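Local coordinates for protein O-methyltransferase (Saccharopolyspora spinosa, PDB 4CE0) that probably transfers a methyl group from S-adenosyl-L-methionine to the 4'-hydroxyl of the rhamnose of spinosyn, with the aid of a bound magnesium ion, at residues 47-55 with 83-91; 204-215 with 238-249. One frame throughout, in Å; residues are numbered along the deposited sequence.

Contact 1: 47-55 with 83-91; sequences WPTVAHTMI and GVWRGGACI. With SAH (S-adenosyl-L-homocysteine), chain B.
The cofactor pocket is walled here by Met54 and Trp85, which meet beside the homocysteine part of S-adenosyl-L-homocysteine. Met54 CE lies over one face of the indole, 3.8 Å from the centroid of the six-membered ring of Trp85, a CH-pi contact with SD farther above the same face. A bend at chi3 (69°) brings this methyl down on the ring. Arg86 CG lies over the opposite face, and the guanidinium continues along that side to the rim, with Trp85 CZ2 over its centre. That flat layering suits an arginine with an extended chain: its far end then reaches the loop at 49-51, where NH1 gives Ala51 O a bond of 3.0 Å in the guanidinium plane, while NH2 adds a weak one to Thr49 O.

Residues 83-87 form the glycine-rich loop after strand 78-82, the first strand of the Rossmann-like methyltransferase fold, and 88-91 begin helix 88-100. A type II' turn from Val84 to Gly87 presents Trp85, and Gly87 is the N-cap. Gly88, lacking a side chain, lets His52 O approach its N to 2.8 Å (a weak bond) and Thr53 CB pack 3.9 Å from Gly88 CA. The His52 ring has other partners: ND1 is hydrogen-bonded to Tyr153 OH, and Tyr21 of the second subunit meets the ring.

Thr53 holds the carboxylate of the ligand. With OG1 anti to the backbone N (chi1 -173°), the hydroxyl donates to SAH OXT at 2.6 Å and accepts from Ile55 N at 3.2 Å, a nearly straight capping bond. Small Ala89, in the first turn of the helix, lets the carboxylate come close, its CB 3.7 Å from SAH OXT.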
loop_
_atom_site.group_PDB
_atom_site.type_symbol
_atom_site.label_atom_id
_atom_site.label_comp_id
_atom_site.label_asym_id
_atom_site.label_seq_id
_atom_site.Cartn_x
_atom_site.Cartn_y
_atom_site.Cartn_z
ATOM N N TRP A 47 -14.785 2.213 15.037
ATOM C CA TRP A 47 -14.338 2.928 13.834
ATOM C C TRP A 47 -12.806 3.018 13.712
ATOM O O TRP A 47 -12.167 3.651 14.555
ATOM C CB TRP A 47 -14.852 4.367 13.820
ATOM C CG TRP A 47 -16.271 4.611 14.322
ATOM C CD1 TRP A 47 -16.645 5.468 15.332
ATOM C CD2 TRP A 47 -17.490 4.018 13.830
ATOM N NE1 TRP A 47 -18.018 5.437 15.500
ATOM C CE2 TRP A 47 -18.553 4.560 14.599
ATOM C CE3 TRP A 47 -17.779 3.074 12.836
ATOM C CZ2 TRP A 47 -19.878 4.189 14.392
ATOM C CZ3 TRP A 47 -19.096 2.713 12.643
ATOM C CH2 TRP A 47 -20.125 3.267 13.416
ATOM N N PRO A 48 -12.223 2.442 12.638
ATOM C CA PRO A 48 -10.773 2.402 12.377
ATOM C C PRO A 48 -9.872 3.594 12.797
ATOM O O PRO A 48 -8.679 3.351 13.013
ATOM C CB PRO A 48 -10.721 2.211 10.863
ATOM C CG PRO A 48 -11.941 1.365 10.549
ATOM C CD PRO A 48 -12.961 1.648 11.628
ATOM N N THR A 49 -10.413 4.803 12.941
ATOM C CA THR A 49 -9.635 6.017 13.303
ATOM C C THR A 49 -9.047 6.731 12.083
ATOM O O THR A 49 -9.400 7.886 11.839
ATOM C CB THR A 49 -8.468 5.828 14.363
ATOM O OG1 THR A 49 -7.426 5.009 13.815
ATOM C CG2 THR A 49 -8.975 5.261 15.685
ATOM N N VAL A 50 -8.152 6.069 11.340
ATOM C CA VAL A 50 -7.672 6.623 10.078
ATOM C C VAL A 50 -7.996 5.777 8.824
ATOM O O VAL A 50 -8.074 6.349 7.760
ATOM C CB VAL A 50 -6.179 7.038 10.128
ATOM C CG1 VAL A 50 -5.995 8.181 11.124
ATOM C CG2 VAL A 50 -5.291 5.883 10.480
ATOM N N ALA A 51 -8.198 4.461 8.941
ATOM C CA ALA A 51 -8.420 3.605 7.740
ATOM C C ALA A 51 -9.530 4.124 6.819
ATOM O O ALA A 51 -10.490 4.720 7.285
ATOM C CB ALA A 51 -8.747 2.179 8.137
ATOM N N HIS A 52 -9.404 3.851 5.521
ATOM C CA HIS A 52 -10.329 4.382 4.522
ATOM C C HIS A 52 -11.548 3.505 4.303
ATOM O O HIS A 52 -12.521 3.914 3.651
ATOM C CB HIS A 52 -9.603 4.622 3.212
ATOM C CG HIS A 52 -8.673 5.793 3.260
ATOM N ND1 HIS A 52 -7.493 5.847 2.540
ATOM C CD2 HIS A 52 -8.725 6.946 3.969
ATOM C CE1 HIS A 52 -6.883 6.990 2.784
ATOM N NE2 HIS A 52 -7.607 7.672 3.664
ATOM N N THR A 53 -11.501 2.310 4.858
ATOM C CA THR A 53 -12.691 1.474 4.942
ATOM C C THR A 53 -12.792 0.824 6.304
ATOM O O THR A 53 -11.776 0.559 6.946
ATOM C CB THR A 53 -12.710 0.353 3.860
ATOM O OG1 THR A 53 -13.972 -0.312 3.906
ATOM C CG2 THR A 53 -11.606 -0.673 4.086
ATOM N N MET A 54 -14.036 0.554 6.713
ATOM C CA MET A 54 -14.333 -0.087 7.968
ATOM C C MET A 54 -14.710 -1.564 7.762
ATOM O O MET A 54 -14.910 -2.307 8.734
ATOM C CB MET A 54 -15.435 0.693 8.711
ATOM C CG MET A 54 -16.852 0.512 8.168
ATOM S SD MET A 54 -18.105 1.304 9.204
ATOM C CE MET A 54 -17.791 3.056 8.982
ATOM N N ILE A 55 -14.756 -2.026 6.507
ATOM C CA ILE A 55 -15.290 -3.370 6.270
ATOM C C ILE A 55 -14.374 -4.557 6.550
ATOM O O ILE A 55 -14.855 -5.687 6.556
ATOM C CB ILE A 55 -15.923 -3.530 4.843
ATOM C CG1 ILE A 55 -14.850 -3.609 3.773
ATOM C CG2 ILE A 55 -16.912 -2.424 4.605
ATOM C CD1 ILE A 55 -15.372 -3.924 2.350
ATOM N N GLY A 83 -23.323 3.937 0.243
ATOM C CA GLY A 83 -22.753 4.038 1.581
ATOM C C GLY A 83 -21.248 3.791 1.510
ATOM O O GLY A 83 -20.807 2.631 1.498
ATOM N N VAL A 84 -20.479 4.882 1.452
ATOM C CA VAL A 84 -19.046 4.830 1.146
ATOM C C VAL A 84 -18.119 5.308 2.265
ATOM O O VAL A 84 -16.949 4.929 2.284
ATOM C CB VAL A 84 -18.735 5.602 -0.165
ATOM C CG1 VAL A 84 -19.771 5.272 -1.193
ATOM C CG2 VAL A 84 -18.631 7.151 0.047
ATOM N N TRP A 85 -18.651 6.082 3.218
ATOM C CA TRP A 85 -17.850 6.632 4.317
ATOM C C TRP A 85 -16.615 7.289 3.724
ATOM O O TRP A 85 -16.744 8.228 2.925
ATOM C CB TRP A 85 -17.497 5.555 5.336
ATOM C CG TRP A 85 -16.919 6.023 6.621
ATOM C CD1 TRP A 85 -17.392 7.035 7.405
ATOM C CD2 TRP A 85 -15.801 5.453 7.330
ATOM N NE1 TRP A 85 -16.615 7.158 8.537
ATOM C CE2 TRP A 85 -15.637 6.205 8.516
ATOM C CE3 TRP A 85 -14.918 4.403 7.069
ATOM C CZ2 TRP A 85 -14.615 5.940 9.435
ATOM C CZ3 TRP A 85 -13.891 4.150 7.980
ATOM C CH2 TRP A 85 -13.744 4.928 9.139
ATOM N N ARG A 86 -15.429 6.798 4.071
ATOM C CA ARG A 86 -14.205 7.440 3.606
ATOM C C ARG A 86 -13.815 7.038 2.184
ATOM O O ARG A 86 -12.879 7.606 1.604
ATOM C CB ARG A 86 -13.064 7.182 4.591
ATOM C CG ARG A 86 -13.205 7.965 5.887
ATOM C CD ARG A 86 -12.197 7.538 6.911
ATOM N NE ARG A 86 -12.436 8.182 8.200
ATOM C CZ ARG A 86 -11.956 7.748 9.362
ATOM N NH1 ARG A 86 -11.192 6.662 9.421
ATOM N NH2 ARG A 86 -12.252 8.407 10.473
ATOM N N GLY A 87 -14.522 6.049 1.639
ATOM C CA GLY A 87 -14.403 5.711 0.225
ATOM C C GLY A 87 -13.638 4.469 -0.106
ATOM O O GLY A 87 -13.547 4.080 -1.283
ATOM N N GLY A 88 -13.169 3.799 0.938
ATOM C CA GLY A 88 -12.215 2.715 0.819
ATOM C C GLY A 88 -12.661 1.567 -0.067
ATOM O O GLY A 88 -11.903 1.079 -0.912
ATOM N N ALA A 89 -13.890 1.126 0.126
ATOM C CA ALA A 89 -14.416 0.027 -0.674
ATOM C C ALA A 89 -14.512 0.422 -2.139
ATOM O O ALA A 89 -14.234 -0.368 -3.025
ATOM C CB ALA A 89 -15.764 -0.405 -0.153
ATOM N N CYS A 90 -14.943 1.652 -2.393
ATOM C CA CYS A 90 -14.998 2.160 -3.748
ATOM C C CYS A 90 -13.627 2.343 -4.355
ATOM O O CYS A 90 -13.424 2.074 -5.546
ATOM C CB CYS A 90 -15.719 3.497 -3.748
ATOM S SG CYS A 90 -17.505 3.332 -3.481
ATOM N N ILE A 91 -12.688 2.837 -3.563
ATOM C CA ILE A 91 -11.287 2.887 -4.025
ATOM C C ILE A 91 -10.830 1.495 -4.466
ATOM O O ILE A 91 -10.224 1.331 -5.542
ATOM C CB ILE A 91 -10.362 3.448 -2.948
ATOM C CG1 ILE A 91 -10.671 4.928 -2.728
ATOM C CG2 ILE A 91 -8.888 3.350 -3.344
ATOM C CD1 ILE A 91 -10.130 5.465 -1.450
HETATM N N SAH B . -16.271 1.886 5.241
HETATM C CA SAH B . -17.681 1.626 4.911
HETATM C CB SAH B . -18.624 2.799 5.013
HETATM C CG SAH B . -20.151 2.757 4.967
HETATM S SD SAH B . -20.658 3.716 6.427
HETATM C C SAH B . -17.490 1.267 3.493
HETATM O O SAH B . -18.503 1.278 2.812
HETATM O OXT SAH B . -16.154 0.990 3.286
HETATM C "C5'" SAH B . -22.360 4.210 5.981
HETATM C "C4'" SAH B . -22.442 5.303 4.905
HETATM O "O4'" SAH B . -23.740 5.361 4.353
HETATM C "C3'" SAH B . -22.160 6.720 5.414
HETATM O "O3'" SAH B . -21.091 7.239 4.650
HETATM C "C2'" SAH B . -23.452 7.528 5.240
HETATM O "O2'" SAH B . -23.342 8.930 4.915
HETATM C "C1'" SAH B . -24.159 6.710 4.155
HETATM N N9 SAH B . -25.641 6.731 4.156
HETATM C C8 SAH B . -26.451 5.961 4.962
HETATM N N7 SAH B . -27.724 6.212 4.625
HETATM C C5 SAH B . -27.747 7.091 3.600
HETATM C C6 SAH B . -28.775 7.694 2.870
HETATM N N6 SAH B . -30.053 7.423 3.126
HETATM N N1 SAH B . -28.471 8.590 1.874
HETATM C C2 SAH B . -27.163 8.892 1.555
HETATM N N3 SAH B . -26.163 8.314 2.303
HETATM C C4 SAH B . -26.436 7.404 3.279
#

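Contact 2: 204-215 with 238-249. With MG (magnesium ion), chain C.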
loop_
_atom_site.group_PDB
_atom_site.type_symbol
_atom_site.label_atom_id
_atom_site.label_comp_id
_atom_site.label_asym_id
_atom_site.label_seq_id
_atom_site.Cartn_x
_atom_site.Cartn_y
_atom_site.Cartn_z
ATOM N N SER A 204 -27.340 -6.313 -13.893
ATOM C CA SER A 204 -27.307 -7.327 -14.945
ATOM C C SER A 204 -27.470 -8.738 -14.383
ATOM O O SER A 204 -27.156 -8.993 -13.207
ATOM C CB SER A 204 -25.991 -7.252 -15.734
ATOM O OG SER A 204 -25.738 -5.933 -16.221
ATOM N N PRO A 205 -27.972 -9.664 -15.222
ATOM C CA PRO A 205 -27.903 -11.069 -14.827
ATOM C C PRO A 205 -26.459 -11.531 -14.700
ATOM O O PRO A 205 -25.584 -11.147 -15.484
ATOM C CB PRO A 205 -28.636 -11.806 -15.969
ATOM C CG PRO A 205 -28.628 -10.866 -17.111
ATOM C CD PRO A 205 -28.673 -9.491 -16.508
ATOM N N GLY A 206 -26.214 -12.327 -13.678
ATOM C CA GLY A 206 -24.873 -12.751 -13.332
ATOM C C GLY A 206 -24.134 -11.707 -12.507
ATOM O O GLY A 206 -22.956 -11.897 -12.217
ATOM N N GLY A 207 -24.808 -10.599 -12.181
ATOM C CA GLY A 207 -24.238 -9.526 -11.363
ATOM C C GLY A 207 -24.428 -9.849 -9.889
ATOM O O GLY A 207 -25.192 -10.756 -9.552
ATOM N N PHE A 208 -23.767 -9.095 -9.017
ATOM C CA PHE A 208 -23.776 -9.381 -7.585
ATOM C C PHE A 208 -24.433 -8.283 -6.783
ATOM O O PHE A 208 -24.197 -7.070 -7.005
ATOM C CB PHE A 208 -22.341 -9.539 -7.063
ATOM C CG PHE A 208 -21.661 -10.799 -7.507
ATOM C CD1 PHE A 208 -20.934 -10.827 -8.691
ATOM C CD2 PHE A 208 -21.722 -11.958 -6.718
ATOM C CE1 PHE A 208 -20.309 -11.987 -9.110
ATOM C CE2 PHE A 208 -21.093 -13.114 -7.125
ATOM C CZ PHE A 208 -20.378 -13.137 -8.320
ATOM N N VAL A 209 -25.239 -8.713 -5.820
ATOM C CA VAL A 209 -25.656 -7.836 -4.737
ATOM C C VAL A 209 -24.906 -8.247 -3.483
ATOM O O VAL A 209 -24.961 -9.420 -3.061
ATOM C CB VAL A 209 -27.160 -7.911 -4.418
ATOM C CG1 VAL A 209 -27.480 -6.849 -3.388
ATOM C CG2 VAL A 209 -27.961 -7.692 -5.627
ATOM N N ILE A 210 -24.214 -7.267 -2.900
ATOM C CA ILE A 210 -23.476 -7.435 -1.675
ATOM C C ILE A 210 -24.139 -6.621 -0.558
ATOM O O ILE A 210 -24.391 -5.423 -0.686
ATOM C CB ILE A 210 -22.023 -7.016 -1.873
ATOM C CG1 ILE A 210 -21.331 -7.935 -2.882
ATOM C CG2 ILE A 210 -21.264 -7.077 -0.561
ATOM C CD1 ILE A 210 -19.992 -7.440 -3.300
ATOM N N ILE A 211 -24.453 -7.291 0.538
ATOM C CA ILE A 211 -25.139 -6.646 1.669
ATOM C C ILE A 211 -24.143 -6.607 2.834
ATOM O O ILE A 211 -23.873 -7.627 3.458
ATOM C CB ILE A 211 -26.374 -7.415 2.103
ATOM C CG1 ILE A 211 -27.278 -7.758 0.916
ATOM C CG2 ILE A 211 -27.141 -6.617 3.150
ATOM C CD1 ILE A 211 -27.998 -6.567 0.307
ATOM N N ASP A 212 -23.602 -5.438 3.146
ATOM C CA ASP A 212 -22.463 -5.426 4.030
ATOM C C ASP A 212 -22.852 -5.806 5.462
ATOM O O ASP A 212 -22.036 -6.359 6.178
ATOM C CB ASP A 212 -21.759 -4.056 4.013
ATOM C CG ASP A 212 -20.437 -4.080 4.764
ATOM O OD1 ASP A 212 -19.461 -4.638 4.214
ATOM O OD2 ASP A 212 -20.366 -3.572 5.909
ATOM N N ASP A 213 -24.086 -5.493 5.860
ATOM C CA ASP A 213 -24.570 -5.731 7.223
ATOM C C ASP A 213 -25.862 -6.521 7.232
ATOM O O ASP A 213 -26.813 -6.188 7.957
ATOM C CB ASP A 213 -24.818 -4.402 7.944
ATOM C CG ASP A 213 -23.545 -3.655 8.212
ATOM O OD1 ASP A 213 -22.884 -3.962 9.228
ATOM O OD2 ASP A 213 -23.185 -2.797 7.384
ATOM N N TYR A 214 -25.881 -7.594 6.463
ATOM C CA TYR A 214 -27.067 -8.436 6.376
ATOM C C TYR A 214 -27.596 -8.899 7.731
ATOM O O TYR A 214 -28.764 -9.250 7.833
ATOM C CB TYR A 214 -26.771 -9.680 5.554
ATOM C CG TYR A 214 -27.969 -10.588 5.429
ATOM C CD1 TYR A 214 -29.189 -10.115 4.971
ATOM C CD2 TYR A 214 -27.881 -11.921 5.778
ATOM C CE1 TYR A 214 -30.305 -10.964 4.873
ATOM C CE2 TYR A 214 -28.973 -12.787 5.684
ATOM C CZ TYR A 214 -30.183 -12.299 5.229
ATOM O OH TYR A 214 -31.257 -13.142 5.113
ATOM N N PHE A 215 -26.762 -8.921 8.762
ATOM C CA PHE A 215 -27.203 -9.546 10.024
ATOM C C PHE A 215 -27.642 -8.524 11.018
ATOM O O PHE A 215 -28.134 -8.841 12.094
ATOM C CB PHE A 215 -26.164 -10.510 10.542
ATOM C CG PHE A 215 -25.814 -11.541 9.515
ATOM C CD1 PHE A 215 -26.778 -12.380 8.999
ATOM C CD2 PHE A 215 -24.557 -11.608 8.997
ATOM C CE1 PHE A 215 -26.453 -13.276 8.012
ATOM C CE2 PHE A 215 -24.216 -12.515 8.009
ATOM C CZ PHE A 215 -25.154 -13.343 7.513
ATOM N N ASP A 238 -23.366 -16.377 2.950
ATOM C CA ASP A 238 -22.674 -15.665 3.998
ATOM C C ASP A 238 -21.285 -15.248 3.517
ATOM O O ASP A 238 -20.696 -15.875 2.643
ATOM C CB ASP A 238 -22.552 -16.567 5.228
ATOM C CG ASP A 238 -21.783 -15.918 6.360
ATOM O OD1 ASP A 238 -22.182 -14.837 6.848
ATOM O OD2 ASP A 238 -20.766 -16.516 6.760
ATOM N N ILE A 239 -20.779 -14.155 4.066
ATOM C CA ILE A 239 -19.399 -13.785 3.823
ATOM C C ILE A 239 -18.614 -14.111 5.083
ATOM O O ILE A 239 -17.696 -14.928 5.039
ATOM C CB ILE A 239 -19.253 -12.265 3.425
ATOM C CG1 ILE A 239 -19.966 -12.005 2.092
ATOM C CG2 ILE A 239 -17.771 -11.883 3.358
ATOM C CD1 ILE A 239 -20.066 -10.544 1.694
ATOM N N ASP A 240 -19.010 -13.510 6.208
ATOM C CA ASP A 240 -18.203 -13.556 7.411
ATOM C C ASP A 240 -19.056 -13.439 8.686
ATOM O O ASP A 240 -18.556 -13.001 9.715
ATOM C CB ASP A 240 -17.167 -12.402 7.371
ATOM C CG ASP A 240 -17.813 -11.024 7.465
ATOM O OD1 ASP A 240 -19.041 -10.911 7.244
ATOM O OD2 ASP A 240 -17.105 -10.049 7.801
ATOM N N GLY A 241 -20.333 -13.806 8.610
ATOM C CA GLY A 241 -21.244 -13.693 9.745
ATOM C C GLY A 241 -21.760 -12.284 9.962
ATOM O O GLY A 241 -22.484 -12.023 10.922
ATOM N N THR A 242 -21.370 -11.371 9.073
ATOM C CA THR A 242 -21.815 -9.976 9.098
ATOM C C THR A 242 -22.439 -9.614 7.738
ATOM O O THR A 242 -23.610 -9.305 7.645
ATOM C CB THR A 242 -20.642 -9.025 9.385
ATOM O OG1 THR A 242 -20.180 -9.250 10.716
ATOM C CG2 THR A 242 -21.056 -7.550 9.223
ATOM N N GLY A 243 -21.615 -9.676 6.700
ATOM C CA GLY A 243 -22.025 -9.408 5.352
ATOM C C GLY A 243 -22.546 -10.655 4.679
ATOM O O GLY A 243 -22.250 -11.788 5.076
ATOM N N ALA A 244 -23.335 -10.439 3.645
ATOM C CA ALA A 244 -23.852 -11.531 2.868
ATOM C C ALA A 244 -24.010 -11.049 1.456
ATOM O O ALA A 244 -24.016 -9.852 1.213
ATOM C CB ALA A 244 -25.200 -11.982 3.441
ATOM N N TYR A 245 -24.167 -11.976 0.513
ATOM C CA TYR A 245 -24.368 -11.550 -0.854
ATOM C C TYR A 245 -25.123 -12.601 -1.632
ATOM O O TYR A 245 -25.281 -13.762 -1.188
ATOM C CB TYR A 245 -23.010 -11.285 -1.514
ATOM C CG TYR A 245 -22.221 -12.527 -1.811
ATOM C CD1 TYR A 245 -21.441 -13.143 -0.819
ATOM C CD2 TYR A 245 -22.256 -13.103 -3.070
ATOM C CE1 TYR A 245 -20.691 -14.290 -1.086
ATOM C CE2 TYR A 245 -21.521 -14.262 -3.355
ATOM C CZ TYR A 245 -20.740 -14.848 -2.364
ATOM O OH TYR A 245 -20.013 -15.982 -2.663
ATOM N N TRP A 246 -25.608 -12.193 -2.792
ATOM C CA TRP A 246 -26.104 -13.169 -3.737
ATOM C C TRP A 246 -25.795 -12.732 -5.129
ATOM O O TRP A 246 -25.462 -11.556 -5.386
ATOM C CB TRP A 246 -27.597 -13.453 -3.526
ATOM C CG TRP A 246 -28.602 -12.515 -4.170
ATOM C CD1 TRP A 246 -29.084 -12.578 -5.446
ATOM C CD2 TRP A 246 -29.283 -11.416 -3.536
ATOM N NE1 TRP A 246 -30.012 -11.575 -5.650
ATOM C CE2 TRP A 246 -30.154 -10.858 -4.492
ATOM C CE3 TRP A 246 -29.232 -10.856 -2.257
ATOM C CZ2 TRP A 246 -30.969 -9.763 -4.207
ATOM C CZ3 TRP A 246 -30.046 -9.776 -1.977
ATOM C CH2 TRP A 246 -30.910 -9.247 -2.944
ATOM N N ARG A 247 -25.883 -13.700 -6.031
ATOM C CA ARG A 247 -25.652 -13.461 -7.455
ATOM C C ARG A 247 -26.952 -13.572 -8.243
ATOM O O ARG A 247 -27.669 -14.557 -8.151
ATOM C CB ARG A 247 -24.632 -14.473 -7.985
ATOM C CG ARG A 247 -24.078 -14.097 -9.369
ATOM C CD ARG A 247 -23.006 -15.048 -9.875
ATOM N NE ARG A 247 -22.312 -14.451 -11.019
ATOM C CZ ARG A 247 -21.165 -14.887 -11.534
ATOM N NH1 ARG A 247 -20.529 -15.912 -11.001
ATOM N NH2 ARG A 247 -20.622 -14.260 -12.568
ATOM N N ARG A 248 -27.260 -12.571 -9.045
ATOM C CA ARG A 248 -28.429 -12.654 -9.911
ATOM C C ARG A 248 -28.287 -13.742 -11.001
ATOM O O ARG A 248 -27.202 -13.969 -11.554
ATOM C CB ARG A 248 -28.714 -11.286 -10.516
ATOM C CG ARG A 248 -30.062 -11.174 -11.171
ATOM C CD ARG A 248 -30.368 -9.751 -11.492
ATOM N NE ARG A 248 -31.750 -9.622 -11.894
ATOM C CZ ARG A 248 -32.374 -8.467 -12.029
ATOM N NH1 ARG A 248 -31.723 -7.340 -11.800
ATOM N NH2 ARG A 248 -33.651 -8.449 -12.389
ATOM N N SER A 249 -29.405 -14.418 -11.278
ATOM C CA SER A 249 -29.492 -15.538 -12.239
ATOM C C SER A 249 -28.887 -15.291 -13.631
ATOM O O SER A 249 -28.983 -14.187 -14.186
ATOM C CB SER A 249 -30.969 -15.919 -12.428
ATOM O OG SER A 249 -31.675 -14.859 -13.064
HETATM MG MG MG C . -21.325 -2.072 6.797
HETATM O O HOH W 1 -20.553 -2.754 8.830
HETATM O O HOH W 2 -19.446 -1.017 7.070
HETATM O O HOH W 3 -21.917 -0.517 8.051
#
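Gly206 O is gripped by two nitrogens of Arg247: NE at 2.9 Å, from above the carbonyl plane, and NH2 through a weaker bond. The second partner of NH2 is Asp73, a salt bridge that turns this arginine into a link between the corner of the chain and helix 56-73. The corner itself is a type II turn from Ser204 to Gly207, and the positive phi of Gly206 suits glycine.

Strand 207-211 runs antiparallel to strand 244-247, the reversed strand characteristic of the Rossmann-like methyltransferase sheet, at an axis angle of 169°. Val209 with Trp246 and Ile211 with Ala244 are hydrogen-bonded pairs; Phe208 with Arg247 and Ile210 with Tyr245 are non-hydrogen-bonded ones. On the face of Phe208, the extended chain of Arg247 lies over the phenyl ring, CG 4.0 Å from its centroid, and the guanidinium is tilted 28° to the ring. The Tyr245 ring sits alongside, its CD2 3.9 Å from Phe208 CD2 at the ring edge.

The other face is built on a beta-branched residue against an indole. Trp246 CG stands between its backbone N and carbonyl carbon (chi1 84°), which lays the ring flat under Val209, with Val209 CB 4.0 Å above the centre of the six-membered ring of Trp246. Arg227 also meets this tryptophan, by a cation-pi contact. Farther along, small Ala244 lets Tyr214 come close, with Tyr214 CB 3.5 Å from Ala244 CB.

Just past the strand, Asp212 and Asp213 bind the magnesium ion together with Asp185 and three waters. Arg59 and Arg183 hold Asp212 OD1, while its OD2 takes the metal at 2.0 Å.

From the N terminus, contact 1 comes first: residues 47-55 lead into helix 56-73, strand 78-82 follows, and the chain returns at 83-91, closing a loop that contains that helix and strand. Contact 2 closes a later one, through helix 219-230, with strand 237-238 running into the returning segment 238-249, which lies beside 204-215. The two loops stand in series, neither nested nor crossed, with centres about 19 Å apart. They meet at Ile55 CG2, which packs 3.4 Å from Asp212 OD1, so the cofactor wall of contact 1 borders the metal end of contact 2. Helix 56-73 touches both, through Leu60 on Ile55 and Cys66 on Phe208.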